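Nidogen (PDB 1NPE) probably helps link laminin to other components of basement membranes, its YWTD beta-propeller domain (G3) providing a binding surface for a partner protein. Local coordinates at residues 51-56 with 82-87; 184-189 with 208-213. All coordinates share one frame; numbering follows the deposited sequence.

Contact 1: 51-56 with 82-87; sequences YWTDIS and EGIALD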
loop_
_atom_site.group_PDB
_atom_site.type_symbol
_atom_site.label_atom_id
_atom_site.label_comp_id
_atom_site.label_asym_id
_atom_site.label_seq_id
_atom_site.Cartn_x
_atom_site.Cartn_y
_atom_site.Cartn_z
ATOM N N TYR A 51 14.531 3.647 -6.919
ATOM C CA TYR A 51 13.626 4.548 -6.209
ATOM C C TYR A 51 12.697 3.725 -5.309
ATOM O O TYR A 51 12.359 2.577 -5.640
ATOM C CB TYR A 51 12.791 5.383 -7.188
ATOM C CG TYR A 51 13.559 6.484 -7.885
ATOM C CD1 TYR A 51 14.488 6.188 -8.880
ATOM C CD2 TYR A 51 13.353 7.823 -7.552
ATOM C CE1 TYR A 51 15.193 7.194 -9.523
ATOM C CE2 TYR A 51 14.056 8.841 -8.195
ATOM C CZ TYR A 51 14.974 8.515 -9.177
ATOM O OH TYR A 51 15.696 9.500 -9.803
ATOM N N TRP A 52 12.274 4.318 -4.188
ATOM C CA TRP A 52 11.391 3.634 -3.241
ATOM C C TRP A 52 10.480 4.556 -2.448
ATOM O O TRP A 52 10.700 5.764 -2.371
ATOM C CB TRP A 52 12.204 2.798 -2.237
ATOM C CG TRP A 52 13.043 3.621 -1.271
ATOM C CD1 TRP A 52 12.607 4.286 -0.156
ATOM C CD2 TRP A 52 14.447 3.878 -1.363
ATOM N NE1 TRP A 52 13.652 4.947 0.443
ATOM C CE2 TRP A 52 14.792 4.715 -0.276
ATOM C CE3 TRP A 52 15.450 3.486 -2.261
ATOM C CZ2 TRP A 52 16.095 5.166 -0.063
ATOM C CZ3 TRP A 52 16.749 3.936 -2.050
ATOM C CH2 TRP A 52 17.057 4.770 -0.958
ATOM N N THR A 53 9.452 3.957 -1.856
ATOM C CA THR A 53 8.522 4.681 -1.007
ATOM C C THR A 53 8.598 4.021 0.364
ATOM O O THR A 53 8.755 2.801 0.475
ATOM C CB THR A 53 7.063 4.619 -1.513
ATOM O OG1 THR A 53 6.556 3.283 -1.389
ATOM C CG2 THR A 53 6.978 5.078 -2.957
ATOM N N ASP A 54 8.511 4.846 1.397
ATOM C CA ASP A 54 8.571 4.398 2.778
ATOM C C ASP A 54 7.330 4.907 3.507
ATOM O O ASP A 54 7.075 6.112 3.526
ATOM C CB ASP A 54 9.844 4.956 3.424
ATOM C CG ASP A 54 9.771 4.977 4.934
ATOM O OD1 ASP A 54 10.064 6.036 5.523
ATOM O OD2 ASP A 54 9.419 3.939 5.526
ATOM N N ILE A 55 6.551 3.993 4.079
ATOM C CA ILE A 55 5.333 4.361 4.807
ATOM C C ILE A 55 5.572 4.644 6.290
ATOM O O ILE A 55 4.644 5.009 7.012
ATOM C CB ILE A 55 4.266 3.260 4.731
ATOM C CG1 ILE A 55 4.860 1.935 5.218
ATOM C CG2 ILE A 55 3.702 3.170 3.329
ATOM C CD1 ILE A 55 3.832 0.876 5.502
ATOM N N SER A 56 6.806 4.436 6.739
ATOM C CA SER A 56 7.180 4.642 8.135
ATOM C C SER A 56 7.363 6.111 8.536
ATOM O O SER A 56 6.734 6.577 9.486
ATOM C CB SER A 56 8.447 3.837 8.456
ATOM O OG SER A 56 8.836 3.990 9.807
ATOM N N GLU A 82 2.701 4.081 -1.687
ATOM C CA GLU A 82 2.837 2.638 -1.826
ATOM C C GLU A 82 3.214 2.094 -3.191
ATOM O O GLU A 82 3.314 0.881 -3.370
ATOM C CB GLU A 82 1.551 1.973 -1.364
ATOM C CG GLU A 82 1.268 2.172 0.106
ATOM C CD GLU A 82 -0.085 1.661 0.491
ATOM O OE1 GLU A 82 -0.533 0.649 -0.081
ATOM O OE2 GLU A 82 -0.707 2.274 1.372
ATOM N N GLY A 83 3.390 2.989 -4.150
ATOM C CA GLY A 83 3.760 2.593 -5.494
ATOM C C GLY A 83 4.469 3.773 -6.120
ATOM O O GLY A 83 4.113 4.916 -5.857
ATOM N N ILE A 84 5.496 3.504 -6.913
ATOM C CA ILE A 84 6.245 4.558 -7.568
ATOM C C ILE A 84 6.695 4.082 -8.947
ATOM O O ILE A 84 7.117 2.936 -9.106
ATOM C CB ILE A 84 7.446 5.026 -6.688
ATOM C CG1 ILE A 84 8.221 6.150 -7.378
ATOM C CG2 ILE A 84 8.370 3.849 -6.343
ATOM C CD1 ILE A 84 9.214 6.856 -6.464
ATOM N N ALA A 85 6.515 4.949 -9.946
ATOM C CA ALA A 85 6.889 4.668 -11.332
ATOM C C ALA A 85 7.696 5.837 -11.888
ATOM O O ALA A 85 7.574 6.962 -11.412
ATOM C CB ALA A 85 5.652 4.433 -12.178
ATOM N N LEU A 86 8.486 5.584 -12.926
ATOM C CA LEU A 86 9.324 6.633 -13.484
ATOM C C LEU A 86 9.140 6.906 -14.967
ATOM O O LEU A 86 8.603 6.097 -15.702
ATOM C CB LEU A 86 10.794 6.279 -13.260
ATOM C CG LEU A 86 11.227 5.756 -11.892
ATOM C CD1 LEU A 86 12.536 5.050 -12.046
ATOM C CD2 LEU A 86 11.329 6.882 -10.872
ATOM N N ASP A 87 9.575 8.090 -15.373
ATOM C CA ASP A 87 9.580 8.518 -16.766
ATOM C C ASP A 87 11.068 8.763 -16.954
ATOM O O ASP A 87 11.580 9.822 -16.586
ATOM C CB ASP A 87 8.811 9.831 -16.954
ATOM C CG ASP A 87 8.920 10.391 -18.382
ATOM O OD1 ASP A 87 9.527 9.746 -19.269
ATOM O OD2 ASP A 87 8.391 11.494 -18.618
#
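Y51 and L86 both set CG anti to their own carbonyl carbon (chi1 -74° in Y51), and this brings CD2 of L86 over one face of the phenol. That methyl forms a CH-pi contact, 3.8 Å from the centroid of the Y51 ring and 14° off its normal, displaced toward the CG side. I84 instead runs out fully extended, and its CD1 lies 3.9 Å from CB of Y51. Beside it, CG2 of T53 packs 3.8 Å from CB of I84, the two side chains passing in opposite directions. These residues belong to adjacent blades of a six-bladed YWTD beta-propeller: Y51 to D54 spell the motif on the second strand of one blade, and 82-87 lies on the first strand of the next. The axes of 51-54 and 82-87 approach to 6.6 Å and run nearly antiparallel (158°), packed through side chains. The polar ends are satisfied by other residues. T53 OG1 bonds to G40 N and P81 O, and Y51 OH to R62. Toward the loop, the side chains of I55 and E82 cross at a slant, CG2 of I55 4.2 Å from CG of E82, while the E82 carboxylate turns to R125, S98 and S80.

Contact 2: 184-189 with 208-213; sequences VDAGTH and LQYPFA. With CD (cadmium ion), chain D.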
loop_
_atom_site.group_PDB
_atom_site.type_symbol
_atom_site.label_atom_id
_atom_site.label_comp_id
_atom_site.label_asym_id
_atom_site.label_seq_id
_atom_site.Cartn_x
_atom_site.Cartn_y
_atom_site.Cartn_z
ATOM N N VAL A 184 -1.790 -8.466 -10.460
ATOM C CA VAL A 184 -1.950 -9.608 -9.562
ATOM C C VAL A 184 -3.060 -9.204 -8.597
ATOM O O VAL A 184 -3.086 -8.076 -8.102
ATOM C CB VAL A 184 -0.640 -9.970 -8.821
ATOM C CG1 VAL A 184 0.390 -10.480 -9.818
ATOM C CG2 VAL A 184 -0.092 -8.768 -8.052
ATOM N N ASP A 185 -3.988 -10.120 -8.358
ATOM C CA ASP A 185 -5.148 -9.829 -7.528
ATOM C C ASP A 185 -5.241 -10.762 -6.332
ATOM O O ASP A 185 -5.434 -11.962 -6.491
ATOM C CB ASP A 185 -6.399 -9.940 -8.409
ATOM C CG ASP A 185 -7.624 -9.283 -7.797
ATOM O OD1 ASP A 185 -7.921 -9.534 -6.616
ATOM O OD2 ASP A 185 -8.314 -8.530 -8.516
ATOM N N ALA A 186 -5.141 -10.198 -5.131
ATOM C CA ALA A 186 -5.202 -10.996 -3.907
ATOM C C ALA A 186 -6.631 -11.297 -3.462
ATOM O O ALA A 186 -6.842 -11.915 -2.416
ATOM C CB ALA A 186 -4.426 -10.314 -2.792
ATOM N N GLY A 187 -7.601 -10.852 -4.259
ATOM C CA GLY A 187 -9.006 -11.081 -3.963
ATOM C C GLY A 187 -9.563 -12.202 -4.826
ATOM O O GLY A 187 -10.295 -13.069 -4.339
ATOM N N THR A 188 -9.238 -12.158 -6.119
ATOM C CA THR A 188 -9.664 -13.180 -7.070
ATOM C C THR A 188 -8.602 -14.287 -7.144
ATOM O O THR A 188 -8.775 -15.280 -7.854
ATOM C CB THR A 188 -9.851 -12.594 -8.490
ATOM O OG1 THR A 188 -8.617 -12.025 -8.944
ATOM C CG2 THR A 188 -10.940 -11.523 -8.495
ATOM N N HIS A 189 -7.495 -14.083 -6.429
ATOM C CA HIS A 189 -6.378 -15.030 -6.375
ATOM C C HIS A 189 -5.782 -15.375 -7.734
ATOM O O HIS A 189 -5.512 -16.540 -8.034
ATOM C CB HIS A 189 -6.782 -16.299 -5.613
ATOM C CG HIS A 189 -7.197 -16.030 -4.202
ATOM N ND1 HIS A 189 -6.300 -15.642 -3.227
ATOM C CD2 HIS A 189 -8.417 -16.021 -3.618
ATOM C CE1 HIS A 189 -6.953 -15.401 -2.105
ATOM N NE2 HIS A 189 -8.238 -15.624 -2.315
ATOM N N LEU A 208 -2.900 -17.941 -7.413
ATOM C CA LEU A 208 -2.032 -17.024 -6.674
ATOM C C LEU A 208 -2.589 -16.810 -5.264
ATOM O O LEU A 208 -3.699 -16.308 -5.092
ATOM C CB LEU A 208 -1.850 -15.693 -7.420
ATOM C CG LEU A 208 -0.995 -15.709 -8.699
ATOM C CD1 LEU A 208 -1.709 -16.457 -9.824
ATOM C CD2 LEU A 208 -0.680 -14.277 -9.131
ATOM N N GLN A 209 -1.808 -17.207 -4.264
ATOM C CA GLN A 209 -2.209 -17.118 -2.861
ATOM C C GLN A 209 -2.523 -15.717 -2.321
ATOM O O GLN A 209 -3.662 -15.437 -1.956
ATOM C CB GLN A 209 -1.165 -17.816 -1.987
ATOM C CG GLN A 209 -0.864 -19.244 -2.431
ATOM C CD GLN A 209 -1.314 -20.282 -1.419
ATOM O OE1 GLN A 209 -2.502 -20.591 -1.310
ATOM N NE2 GLN A 209 -0.362 -20.830 -0.673
ATOM N N TYR A 210 -1.519 -14.852 -2.231
ATOM C CA TYR A 210 -1.739 -13.493 -1.751
ATOM C C TYR A 210 -0.684 -12.563 -2.305
ATOM O O TYR A 210 0.200 -12.093 -1.585
ATOM C CB TYR A 210 -1.762 -13.409 -0.214
ATOM C CG TYR A 210 -2.595 -12.236 0.269
ATOM C CD1 TYR A 210 -3.916 -12.418 0.680
ATOM C CD2 TYR A 210 -2.095 -10.933 0.227
ATOM C CE1 TYR A 210 -4.722 -11.335 1.026
ATOM C CE2 TYR A 210 -2.893 -9.843 0.570
ATOM C CZ TYR A 210 -4.203 -10.051 0.963
ATOM O OH TYR A 210 -5.001 -8.984 1.258
ATOM N N PRO A 211 -0.780 -12.264 -3.606
ATOM C CA PRO A 211 0.148 -11.388 -4.319
ATOM C C PRO A 211 0.065 -9.956 -3.826
ATOM O O PRO A 211 -1.026 -9.452 -3.564
ATOM C CB PRO A 211 -0.363 -11.439 -5.761
ATOM C CG PRO A 211 -1.252 -12.605 -5.824
ATOM C CD PRO A 211 -1.886 -12.675 -4.482
ATOM N N PHE A 212 1.219 -9.305 -3.718
ATOM C CA PHE A 212 1.264 -7.910 -3.315
ATOM C C PHE A 212 1.772 -7.014 -4.445
ATOM O O PHE A 212 1.192 -5.964 -4.718
ATOM C CB PHE A 212 2.143 -7.688 -2.085
ATOM C CG PHE A 212 2.269 -6.244 -1.718
ATOM C CD1 PHE A 212 1.260 -5.612 -0.996
ATOM C CD2 PHE A 212 3.345 -5.481 -2.180
ATOM C CE1 PHE A 212 1.312 -4.245 -0.746
ATOM C CE2 PHE A 212 3.404 -4.118 -1.934
ATOM C CZ PHE A 212 2.383 -3.497 -1.217
ATOM N N ALA A 213 2.907 -7.382 -5.035
ATOM C CA ALA A 213 3.484 -6.597 -6.115
ATOM C C ALA A 213 3.950 -7.504 -7.234
ATOM O O ALA A 213 4.154 -8.704 -7.036
ATOM C CB ALA A 213 4.641 -5.756 -5.606
HETATM CD CD CD D . -9.381 -15.160 -0.647
HETATM O O HOH W 1 -7.813 -15.137 1.109
HETATM O O HOH W 2 -10.657 -16.453 -1.261
#
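A186 presents its methyl squarely to the face of the Y210 ring. CB of A186 sits 3.7 Å from the centroid of that ring and 8° off its normal, a CH-pi contact centred on the six carbons. A186 CB also lies 3.9 Å from P211 CD, so the methyl sits in a corner between the phenol face and the proline, met from directions about at right angles. V184 slides past P211 in the reverse sense, and the approach of V184 CB to P211 CB, at 3.4 Å, is tighter than usual for two carbons. With CG1 beside its backbone N (chi1 -67°), V184 also meets L208, the two side chains crossing at about a right angle.

H189 is gripped at both ends of its ring. ND1 of H189 donates to Q209 O at 2.9 Å, a bent bond (133°) with the acceptor in the imidazole plane, and more weakly to L208 O. NE2 of H189 binds a cadmium ion at 2.1 Å, which two waters also coordinate. These two anchors fix the ring's rotation; one face lies only loosely over the backbone of A186 and G187. L208 N bonds to H189 O at 3.0 Å, joining the segments through the backbone. D185 OD1 makes an Asx turn to G187 N, extended to T188 N as an Asx motif, and also meets L168 N, while OD2 takes G167 N. Y210 OH bonds to a polar side chain of another protein's chain.

Segment 184-189 leads from strand 180-185, second in its blade, into strand 190-195, while 208-213 enters strand 211-217, first of the following blade. There Y210 and F212 both meet the ring of W226, just after strand 220-225, with nearly parallel planes.

Both contacts join equivalent elements of successive blades, the second strand and the turn after it in one blade against the first strand of the next, on opposite sides of the propeller centre. Their centres are 20 Å apart and they do not touch. D54 and D185 each form an Asx turn where their strands end. Contact 1 lies deeper and runs along strands of two facing blades, with apolar side chains meeting across it. Contact 2 reaches further out into loops, adding hydrogen bonds and a cadmium ion at its partly exposed histidine. Each also approaches a chain of another protein, contact 1 through I55, S56 and E82, contact 2 through Y210.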